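Side-chain contacts in arginine 3rd transport system periplasmic binding protein (Legionella pneumophila subsp. pneumophila str. Philadelphia 1, PDB 3KZG), which probably binds arginine in the periplasm and delivers it to an ABC-type uptake system: residues A[11-16]-A[68-73]; A[135-140]-A[150-155]; A[156-161]-A[191-196]. All blocks are in the same frame, centred on the assembly; numbering follows the deposited sequence.

Contact 1 (A[11-16]-A[68-73]); sequences KFNPPF and IASMII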
loop_
_atom_site.group_PDB
_atom_site.type_symbol
_atom_site.label_atom_id
_atom_site.label_comp_id
_atom_site.label_asym_id
_atom_site.label_seq_id
_atom_site.Cartn_x
_atom_site.Cartn_y
_atom_site.Cartn_z
ATOM N N LYS A 11 -31.732 13.224 13.083
ATOM C CA LYS A 11 -31.858 12.583 14.385
ATOM C C LYS A 11 -31.674 11.071 14.412
ATOM O O LYS A 11 -31.238 10.522 15.418
ATOM C CB LYS A 11 -33.217 12.928 15.006
ATOM C CG LYS A 11 -33.264 14.307 15.641
ATOM C CD LYS A 11 -34.647 14.635 16.175
ATOM C CE LYS A 11 -34.622 15.909 17.014
ATOM N NZ LYS A 11 -35.990 16.350 17.408
ATOM N N PHE A 12 -31.996 10.388 13.323
ATOM C CA PHE A 12 -31.859 8.943 13.335
ATOM C C PHE A 12 -31.743 8.317 11.950
ATOM O O PHE A 12 -32.705 8.276 11.174
ATOM C CB PHE A 12 -33.050 8.327 14.086
ATOM C CG PHE A 12 -32.888 6.864 14.392
ATOM C CD1 PHE A 12 -31.898 6.426 15.269
ATOM C CD2 PHE A 12 -33.721 5.921 13.797
ATOM C CE1 PHE A 12 -31.739 5.067 15.547
ATOM C CE2 PHE A 12 -33.570 4.560 14.068
ATOM C CZ PHE A 12 -32.576 4.132 14.946
ATOM N N ASN A 13 -30.548 7.842 11.635
ATOM C CA ASN A 13 -30.320 7.177 10.361
ATOM C C ASN A 13 -28.977 6.480 10.410
ATOM O O ASN A 13 -28.084 6.767 9.617
ATOM C CB ASN A 13 -30.362 8.164 9.193
ATOM C CG ASN A 13 -30.212 7.471 7.844
ATOM O OD1 ASN A 13 -30.770 6.392 7.623
ATOM N ND2 ASN A 13 -29.467 8.094 6.932
ATOM N N PRO A 14 -28.816 5.558 11.368
ATOM C CA PRO A 14 -27.555 4.825 11.490
ATOM C C PRO A 14 -27.262 4.176 10.140
ATOM O O PRO A 14 -28.186 3.848 9.393
ATOM C CB PRO A 14 -27.858 3.805 12.590
ATOM C CG PRO A 14 -29.352 3.591 12.459
ATOM C CD PRO A 14 -29.847 4.996 12.256
ATOM N N PRO A 15 -25.977 3.963 9.813
ATOM C CA PRO A 15 -24.798 4.283 10.619
ATOM C C PRO A 15 -24.236 5.692 10.424
ATOM O O PRO A 15 -23.120 5.964 10.859
ATOM C CB PRO A 15 -23.800 3.228 10.171
ATOM C CG PRO A 15 -24.070 3.180 8.703
ATOM C CD PRO A 15 -25.590 3.170 8.630
ATOM N N PHE A 16 -24.992 6.573 9.771
ATOM C CA PHE A 16 -24.527 7.946 9.523
ATOM C C PHE A 16 -24.570 8.818 10.782
ATOM O O PHE A 16 -23.597 9.492 11.118
ATOM C CB PHE A 16 -25.348 8.565 8.389
ATOM C CG PHE A 16 -25.173 7.858 7.079
ATOM C CD1 PHE A 16 -24.048 8.091 6.294
ATOM C CD2 PHE A 16 -26.101 6.906 6.656
ATOM C CE1 PHE A 16 -23.844 7.385 5.103
ATOM C CE2 PHE A 16 -25.907 6.194 5.468
ATOM C CZ PHE A 16 -24.773 6.438 4.691
ATOM N N ILE A 68 -24.744 17.953 7.341
ATOM C CA ILE A 68 -24.184 16.672 6.939
ATOM C C ILE A 68 -25.116 15.601 7.496
ATOM O O ILE A 68 -25.214 15.405 8.705
ATOM C CB ILE A 68 -22.744 16.465 7.475
ATOM C CG1 ILE A 68 -22.194 15.129 6.966
ATOM C CG2 ILE A 68 -22.716 16.540 9.002
ATOM C CD1 ILE A 68 -20.728 14.904 7.272
ATOM N N ALA A 69 -25.828 14.942 6.594
ATOM C CA ALA A 69 -26.769 13.899 6.960
ATOM C C ALA A 69 -27.036 13.100 5.702
ATOM O O ALA A 69 -28.097 13.235 5.087
ATOM C CB ALA A 69 -28.054 14.524 7.471
ATOM N N SER A 70 -26.064 12.274 5.322
ATOM C CA SER A 70 -26.162 11.463 4.114
ATOM C C SER A 70 -26.934 12.246 3.054
ATOM O O SER A 70 -27.870 11.740 2.449
ATOM C CB SER A 70 -26.851 10.116 4.415
ATOM O OG SER A 70 -28.191 10.273 4.849
HETATM N N MSE A 71 -26.525 13.493 2.835
HETATM C CA MSE A 71 -27.183 14.353 1.860
HETATM C C MSE A 71 -26.713 14.116 0.435
HETATM O O MSE A 71 -25.576 14.432 0.088
HETATM C CB MSE A 71 -26.951 15.817 2.209
HETATM C CG MSE A 71 -27.881 16.746 1.450
HETATM SE SE MSE A 71 -29.723 16.342 1.913
HETATM C CE MSE A 71 -29.641 16.948 3.752
ATOM N N ILE A 72 -27.601 13.590 -0.397
ATOM C CA ILE A 72 -27.259 13.300 -1.781
ATOM C C ILE A 72 -27.284 14.515 -2.699
ATOM O O ILE A 72 -28.285 15.232 -2.784
ATOM C CB ILE A 72 -28.200 12.235 -2.373
ATOM C CG1 ILE A 72 -28.169 10.974 -1.504
ATOM C CG2 ILE A 72 -27.770 11.907 -3.808
ATOM C CD1 ILE A 72 -29.164 9.923 -1.918
ATOM N N ILE A 73 -26.173 14.729 -3.397
ATOM C CA ILE A 73 -26.069 15.832 -4.339
ATOM C C ILE A 73 -27.001 15.557 -5.509
ATOM O O ILE A 73 -26.838 14.560 -6.219
ATOM C CB ILE A 73 -24.643 15.964 -4.921
ATOM C CG1 ILE A 73 -23.634 16.216 -3.810
ATOM C CG2 ILE A 73 -24.600 17.104 -5.941
ATOM C CD1 ILE A 73 -22.226 16.371 -4.328
HETATM O O HOH W 1 -29.184 10.983 7.518
#
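Phe16 and Ser70 meet by a CH-pi contact at a buried point near the centre of the molecule, where the end of strand 4-13 faces the loop that follows strand 66-67. Both belong to the first lobe of the two-lobed periplasmic binding protein fold, and in relatives the ligand cleft lies between the lobes. Ser70 CB stands 3.8 Å from the centroid of the Phe16 ring, only 8° off the ring normal, so that the methylene lies over the middle of one face. CG of Phe16 lies beside its backbone N (chi1 -63°), which brings the ring over the serine. The turn that carries the ring includes a cis peptide before Pro15 and is closed by the bond from Phe16 N to Asn13 O, at 3.1 Å; that same carbonyl oxygen lies at the edge of the ring, in its plane.

One polar link runs through a water. Asn13 ND2 donates to water 1 at 3.0 Å, and the water is bonded to Ser70 OG at 2.9 Å. The amide nitrogen is also hydrogen-bonded to OD2 of Asp158, from the second lobe, and Ser70 OG meets the same oxygen in a weak hydrogen bond. The backbone N of Ser70 is hydrogen-bonded to Asp30 at the start of helix 29-40. With chi1 at -176°, Asn13 CG points away from the backbone N, extending ND2 to within 3.3 Å of Ser70 OG.

Contact 2 (A[135-140]-A[150-155]); sequences IFYELI and NQVDAS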
loop_
_atom_site.group_PDB
_atom_site.type_symbol
_atom_site.label_atom_id
_atom_site.label_comp_id
_atom_site.label_asym_id
_atom_site.label_seq_id
_atom_site.Cartn_x
_atom_site.Cartn_y
_atom_site.Cartn_z
ATOM N N ILE A 135 -45.232 6.081 0.101
ATOM C CA ILE A 135 -45.725 6.547 1.389
ATOM C C ILE A 135 -44.557 7.309 2.002
ATOM O O ILE A 135 -43.494 6.733 2.250
ATOM C CB ILE A 135 -46.125 5.367 2.311
ATOM C CG1 ILE A 135 -47.336 4.640 1.727
ATOM C CG2 ILE A 135 -46.423 5.868 3.712
ATOM C CD1 ILE A 135 -48.593 5.486 1.661
ATOM N N PHE A 136 -44.748 8.607 2.209
ATOM C CA PHE A 136 -43.715 9.466 2.780
ATOM C C PHE A 136 -43.710 9.394 4.298
ATOM O O PHE A 136 -44.745 9.563 4.940
ATOM C CB PHE A 136 -43.936 10.922 2.348
ATOM C CG PHE A 136 -43.785 11.148 0.872
ATOM C CD1 PHE A 136 -42.573 11.586 0.344
ATOM C CD2 PHE A 136 -44.845 10.902 0.007
ATOM C CE1 PHE A 136 -42.417 11.776 -1.026
ATOM C CE2 PHE A 136 -44.698 11.089 -1.371
ATOM C CZ PHE A 136 -43.478 11.527 -1.885
ATOM N N TYR A 137 -42.535 9.151 4.864
ATOM C CA TYR A 137 -42.368 9.072 6.307
ATOM C C TYR A 137 -41.376 10.151 6.719
ATOM O O TYR A 137 -40.332 10.307 6.085
ATOM C CB TYR A 137 -41.829 7.697 6.704
ATOM C CG TYR A 137 -42.833 6.571 6.574
ATOM C CD1 TYR A 137 -43.867 6.419 7.502
ATOM C CD2 TYR A 137 -42.746 5.649 5.530
ATOM C CE1 TYR A 137 -44.785 5.378 7.397
ATOM C CE2 TYR A 137 -43.658 4.604 5.415
ATOM C CZ TYR A 137 -44.674 4.474 6.350
ATOM O OH TYR A 137 -45.573 3.438 6.229
ATOM N N GLU A 138 -41.697 10.901 7.767
ATOM C CA GLU A 138 -40.801 11.959 8.219
ATOM C C GLU A 138 -39.619 11.406 9.007
ATOM O O GLU A 138 -38.512 11.925 8.905
ATOM C CB GLU A 138 -41.563 12.994 9.057
ATOM C CG GLU A 138 -42.586 13.796 8.260
ATOM C CD GLU A 138 -43.182 14.942 9.059
ATOM O OE1 GLU A 138 -43.734 14.687 10.150
ATOM O OE2 GLU A 138 -43.101 16.099 8.596
ATOM N N LEU A 139 -39.858 10.358 9.794
ATOM C CA LEU A 139 -38.795 9.725 10.580
ATOM C C LEU A 139 -38.528 8.307 10.091
ATOM O O LEU A 139 -39.442 7.611 9.650
ATOM C CB LEU A 139 -39.162 9.647 12.068
ATOM C CG LEU A 139 -39.369 10.930 12.864
ATOM C CD1 LEU A 139 -40.690 11.562 12.464
ATOM C CD2 LEU A 139 -39.369 10.613 14.357
ATOM N N ILE A 140 -37.270 7.885 10.179
ATOM C CA ILE A 140 -36.887 6.542 9.777
ATOM C C ILE A 140 -37.618 5.537 10.679
ATOM O O ILE A 140 -38.010 4.465 10.233
ATOM C CB ILE A 140 -35.356 6.335 9.919
ATOM C CG1 ILE A 140 -34.603 7.235 8.931
ATOM C CG2 ILE A 140 -34.995 4.870 9.704
ATOM C CD1 ILE A 140 -34.857 6.919 7.468
ATOM N N ASN A 150 -46.658 -3.815 8.275
ATOM C CA ASN A 150 -47.137 -4.115 6.935
ATOM C C ASN A 150 -47.961 -2.967 6.351
ATOM O O ASN A 150 -48.901 -3.197 5.585
ATOM C CB ASN A 150 -47.965 -5.406 6.964
ATOM C CG ASN A 150 -48.094 -6.047 5.601
ATOM O OD1 ASN A 150 -47.100 -6.240 4.895
ATOM N ND2 ASN A 150 -49.321 -6.394 5.224
ATOM N N GLN A 151 -47.613 -1.736 6.721
ATOM C CA GLN A 151 -48.306 -0.554 6.211
ATOM C C GLN A 151 -47.760 -0.269 4.807
ATOM O O GLN A 151 -48.417 0.365 3.984
ATOM C CB GLN A 151 -48.062 0.644 7.130
ATOM C CG GLN A 151 -48.440 0.408 8.593
ATOM C CD GLN A 151 -49.939 0.263 8.826
ATOM O OE1 GLN A 151 -50.576 -0.666 8.329
ATOM N NE2 GLN A 151 -50.506 1.187 9.594
ATOM N N VAL A 152 -46.533 -0.724 4.566
ATOM C CA VAL A 152 -45.883 -0.618 3.265
ATOM C C VAL A 152 -45.284 -2.004 3.026
ATOM O O VAL A 152 -44.985 -2.730 3.981
ATOM C CB VAL A 152 -44.752 0.459 3.226
ATOM C CG1 VAL A 152 -45.357 1.860 3.297
ATOM C CG2 VAL A 152 -43.765 0.244 4.359
ATOM N N ASP A 153 -45.128 -2.376 1.761
ATOM C CA ASP A 153 -44.579 -3.673 1.399
ATOM C C ASP A 153 -43.059 -3.704 1.488
ATOM O O ASP A 153 -42.453 -4.753 1.707
ATOM C CB ASP A 153 -45.002 -4.035 -0.024
ATOM C CG ASP A 153 -46.500 -4.018 -0.208
ATOM O OD1 ASP A 153 -47.202 -4.690 0.574
ATOM O OD2 ASP A 153 -46.978 -3.337 -1.138
ATOM N N ALA A 154 -42.444 -2.545 1.304
ATOM C CA ALA A 154 -40.996 -2.440 1.345
ATOM C C ALA A 154 -40.604 -0.981 1.512
ATOM O O ALA A 154 -41.452 -0.088 1.481
ATOM C CB ALA A 154 -40.395 -2.991 0.056
ATOM N N SER A 155 -39.310 -0.755 1.670
ATOM C CA SER A 155 -38.768 0.577 1.857
ATOM C C SER A 155 -37.508 0.782 1.015
ATOM O O SER A 155 -36.706 -0.139 0.850
ATOM C CB SER A 155 -38.447 0.783 3.342
ATOM O OG SER A 155 -37.727 1.982 3.554
#
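Ile135 and Val152 bring their CA atoms to 7.4 Å, the nearest approach of two backbones that pair with the strand between them and not with each other. Val152 CG1 is the shared point of contact. It lies 3.7 Å from Ile135 CB and 3.8 Å from Ile135 CG1, so the branch point of the isoleucine, more than its far end, bears on the methyl group. The two aliphatic chains approach at a slant.

Tyr137 reaches the same methyl head on, from the opposite direction to the valine. CG1 sits at the edge of the phenol ring, in its plane, 3.3 Å from Tyr137 OH and 3.9 Å from Tyr137 CE2. Val152 chi1 of -71° sets CG1 beside the backbone N, and this is the branch that touches both the isoleucine and the phenol.

These residues flank the helix of a beta-alpha-beta crossover: strand 133-137 leads through helix 140-148 into strand 154-158, parallel to it but separated in the sheet by strand 112-116, whose Val115 bonds to the backbones of both Ile135 and Tyr137. Leu139 occupies the N-cap position of the helix, and Asn150 ends it in a Schellman motif, with positive phi. Met143 of the helix packs on Tyr137. Gln151, which is exposed, brings CB to 3.8 Å from Tyr137 OH, while the bent remainder of the glutamine turns away from the ring.

Contact 3 (A[156-161]-A[191-196]); sequences LMDYEA and EGYSIM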
loop_
_atom_site.group_PDB
_atom_site.type_symbol
_atom_site.label_atom_id
_atom_site.label_comp_id
_atom_site.label_asym_id
_atom_site.label_seq_id
_atom_site.Cartn_x
_atom_site.Cartn_y
_atom_site.Cartn_z
ATOM N N LEU A 156 -37.354 1.985 0.469
ATOM C CA LEU A 156 -36.176 2.337 -0.318
ATOM C C LEU A 156 -35.456 3.376 0.532
ATOM O O LEU A 156 -35.999 4.448 0.801
ATOM C CB LEU A 156 -36.580 2.938 -1.678
ATOM C CG LEU A 156 -35.421 3.370 -2.591
ATOM C CD1 LEU A 156 -34.476 2.198 -2.825
ATOM C CD2 LEU A 156 -35.968 3.878 -3.917
HETATM N N MSE A 157 -34.250 3.031 0.981
HETATM C CA MSE A 157 -33.438 3.901 1.825
HETATM C C MSE A 157 -31.968 3.834 1.415
HETATM O O MSE A 157 -31.627 3.171 0.438
HETATM C CB MSE A 157 -33.586 3.484 3.298
HETATM C CG MSE A 157 -33.126 2.058 3.621
HETATM SE SE MSE A 157 -33.461 1.497 5.466
HETATM C CE MSE A 157 -35.414 1.374 5.399
ATOM N N ASP A 158 -31.110 4.529 2.154
ATOM C CA ASP A 158 -29.679 4.521 1.868
ATOM C C ASP A 158 -29.160 3.080 1.951
ATOM O O ASP A 158 -29.575 2.308 2.825
ATOM C CB ASP A 158 -28.916 5.388 2.879
ATOM C CG ASP A 158 -29.422 6.828 2.936
ATOM O OD1 ASP A 158 -29.455 7.503 1.887
ATOM O OD2 ASP A 158 -29.776 7.289 4.042
ATOM N N TYR A 159 -28.256 2.724 1.046
ATOM C CA TYR A 159 -27.673 1.389 1.013
ATOM C C TYR A 159 -27.001 0.987 2.333
ATOM O O TYR A 159 -27.273 -0.097 2.858
ATOM C CB TYR A 159 -26.661 1.287 -0.134
ATOM C CG TYR A 159 -25.872 -0.004 -0.131
ATOM C CD1 TYR A 159 -26.502 -1.227 -0.367
ATOM C CD2 TYR A 159 -24.505 -0.007 0.146
ATOM C CE1 TYR A 159 -25.795 -2.426 -0.322
ATOM C CE2 TYR A 159 -23.784 -1.202 0.195
ATOM C CZ TYR A 159 -24.436 -2.406 -0.040
ATOM O OH TYR A 159 -23.743 -3.591 0.022
ATOM N N GLU A 160 -26.132 1.845 2.871
ATOM C CA GLU A 160 -25.452 1.523 4.126
ATOM C C GLU A 160 -26.425 1.479 5.305
ATOM O O GLU A 160 -26.156 0.814 6.309
ATOM C CB GLU A 160 -24.334 2.525 4.443
ATOM C CG GLU A 160 -23.118 2.480 3.523
ATOM C CD GLU A 160 -22.490 1.102 3.408
ATOM O OE1 GLU A 160 -22.632 0.289 4.343
ATOM O OE2 GLU A 160 -21.841 0.835 2.376
ATOM N N ALA A 161 -27.537 2.200 5.193
ATOM C CA ALA A 161 -28.547 2.202 6.252
ATOM C C ALA A 161 -29.294 0.873 6.196
ATOM O O ALA A 161 -29.629 0.293 7.226
ATOM C CB ALA A 161 -29.532 3.361 6.058
ATOM N N GLU A 191 -25.271 12.194 -6.968
ATOM C CA GLU A 191 -23.840 12.283 -7.222
ATOM C C GLU A 191 -22.974 12.183 -5.969
ATOM O O GLU A 191 -21.895 12.777 -5.907
ATOM C CB GLU A 191 -23.541 13.587 -7.971
ATOM C CG GLU A 191 -24.383 13.763 -9.225
ATOM C CD GLU A 191 -24.032 15.015 -10.014
ATOM O OE1 GLU A 191 -22.853 15.172 -10.393
ATOM O OE2 GLU A 191 -24.940 15.837 -10.262
ATOM N N GLY A 192 -23.448 11.430 -4.978
ATOM C CA GLY A 192 -22.681 11.246 -3.758
ATOM C C GLY A 192 -23.176 12.002 -2.541
ATOM O O GLY A 192 -23.888 12.990 -2.675
ATOM N N TYR A 193 -22.804 11.526 -1.353
ATOM C CA TYR A 193 -23.189 12.180 -0.108
ATOM C C TYR A 193 -22.203 13.314 0.087
ATOM O O TYR A 193 -20.996 13.144 -0.100
ATOM C CB TYR A 193 -23.125 11.211 1.083
ATOM C CG TYR A 193 -24.080 10.033 0.988
ATOM C CD1 TYR A 193 -25.442 10.233 0.775
ATOM C CD2 TYR A 193 -23.615 8.718 1.103
ATOM C CE1 TYR A 193 -26.322 9.153 0.671
ATOM C CE2 TYR A 193 -24.488 7.631 1.005
ATOM C CZ TYR A 193 -25.840 7.859 0.786
ATOM O OH TYR A 193 -26.707 6.796 0.671
ATOM N N SER A 194 -22.715 14.478 0.468
ATOM C CA SER A 194 -21.860 15.642 0.630
ATOM C C SER A 194 -22.309 16.601 1.725
ATOM O O SER A 194 -23.422 16.503 2.242
ATOM C CB SER A 194 -21.782 16.385 -0.707
ATOM O OG SER A 194 -21.382 17.730 -0.528
ATOM N N ILE A 195 -21.423 17.523 2.076
ATOM C CA ILE A 195 -21.705 18.534 3.086
ATOM C C ILE A 195 -22.397 19.680 2.343
ATOM O O ILE A 195 -21.873 20.196 1.356
ATOM C CB ILE A 195 -20.394 18.991 3.752
ATOM C CG1 ILE A 195 -19.766 17.796 4.484
ATOM C CG2 ILE A 195 -20.650 20.128 4.732
ATOM C CD1 ILE A 195 -18.434 18.093 5.116
HETATM N N MSE A 196 -23.581 20.060 2.817
HETATM C CA MSE A 196 -24.384 21.098 2.182
HETATM C C MSE A 196 -24.304 22.455 2.872
HETATM O O MSE A 196 -24.132 22.546 4.085
HETATM C CB MSE A 196 -25.831 20.617 2.129
HETATM C CG MSE A 196 -26.747 21.352 1.180
HETATM SE SE MSE A 196 -28.446 20.432 1.139
HETATM C CE MSE A 196 -29.047 20.894 2.946
HETATM O O HOH W 2 -25.436 4.126 1.251
#
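Asp158 and Tyr193 set two flat groups almost perpendicular, the carboxylate and ring planes being 88° apart. Carboxylate oxygen OD1 approaches the ring obliquely, 3.7 Å from Tyr193 CE1, while water 2 lies at the ring edge, in its plane. Phe16 packs against Tyr193 with the rings edge-to-face, and the side chains of Ile72 and Tyr121 touch it as well.

The contact spans the two lobes of the periplasmic binding protein fold: Asp158 ends strand 154-158 of the second lobe and occupies the N-cap position of helix 159-166, whereas Tyr193 belongs to the connection leading back to the first lobe. Asp158 CG lies beside the backbone N (chi1 -56°), turning the carboxylate toward Tyr193. Tyr193 OH lies 3.1 Å from Asp158 OD1 and 3.4 Å from Asp158 CB, so the phenol oxygen meets the short acidic side chain at a slant. OD1 is hydrogen-bonded to Tyr121 OH, and OD2 to Asn13 ND2.

Although Asp158 sits at the cap position, its side chain makes no capping bond; at this end of the helix a backbone N-H is instead met by water. Water 2 accepts from Glu160 N at 2.9 Å and is bonded to Tyr193 OH at 3.0 Å.

From the N terminus, contact 1 closes a loop of 51 residues within the first lobe, containing helices 29-40 and 55-60. Contact 2 then closes the short excursion through helix 140-148 in the second lobe, and contact 3 spans the 29 residues that run through the rest of helix 159-166, helix 173-176 and strand 180-188. The three follow one another in series; none nests in or crosses another. Contacts 2 and 3 share strand 154-158, one at its start and the other at its end, with centres about 18 Å apart. Contacts 1 and 3 lie close, about 7 Å between centres, and a probable hydrogen bond between Met71 O and Ser194 N (2.9 Å) joins loops 68-73 and 191-196.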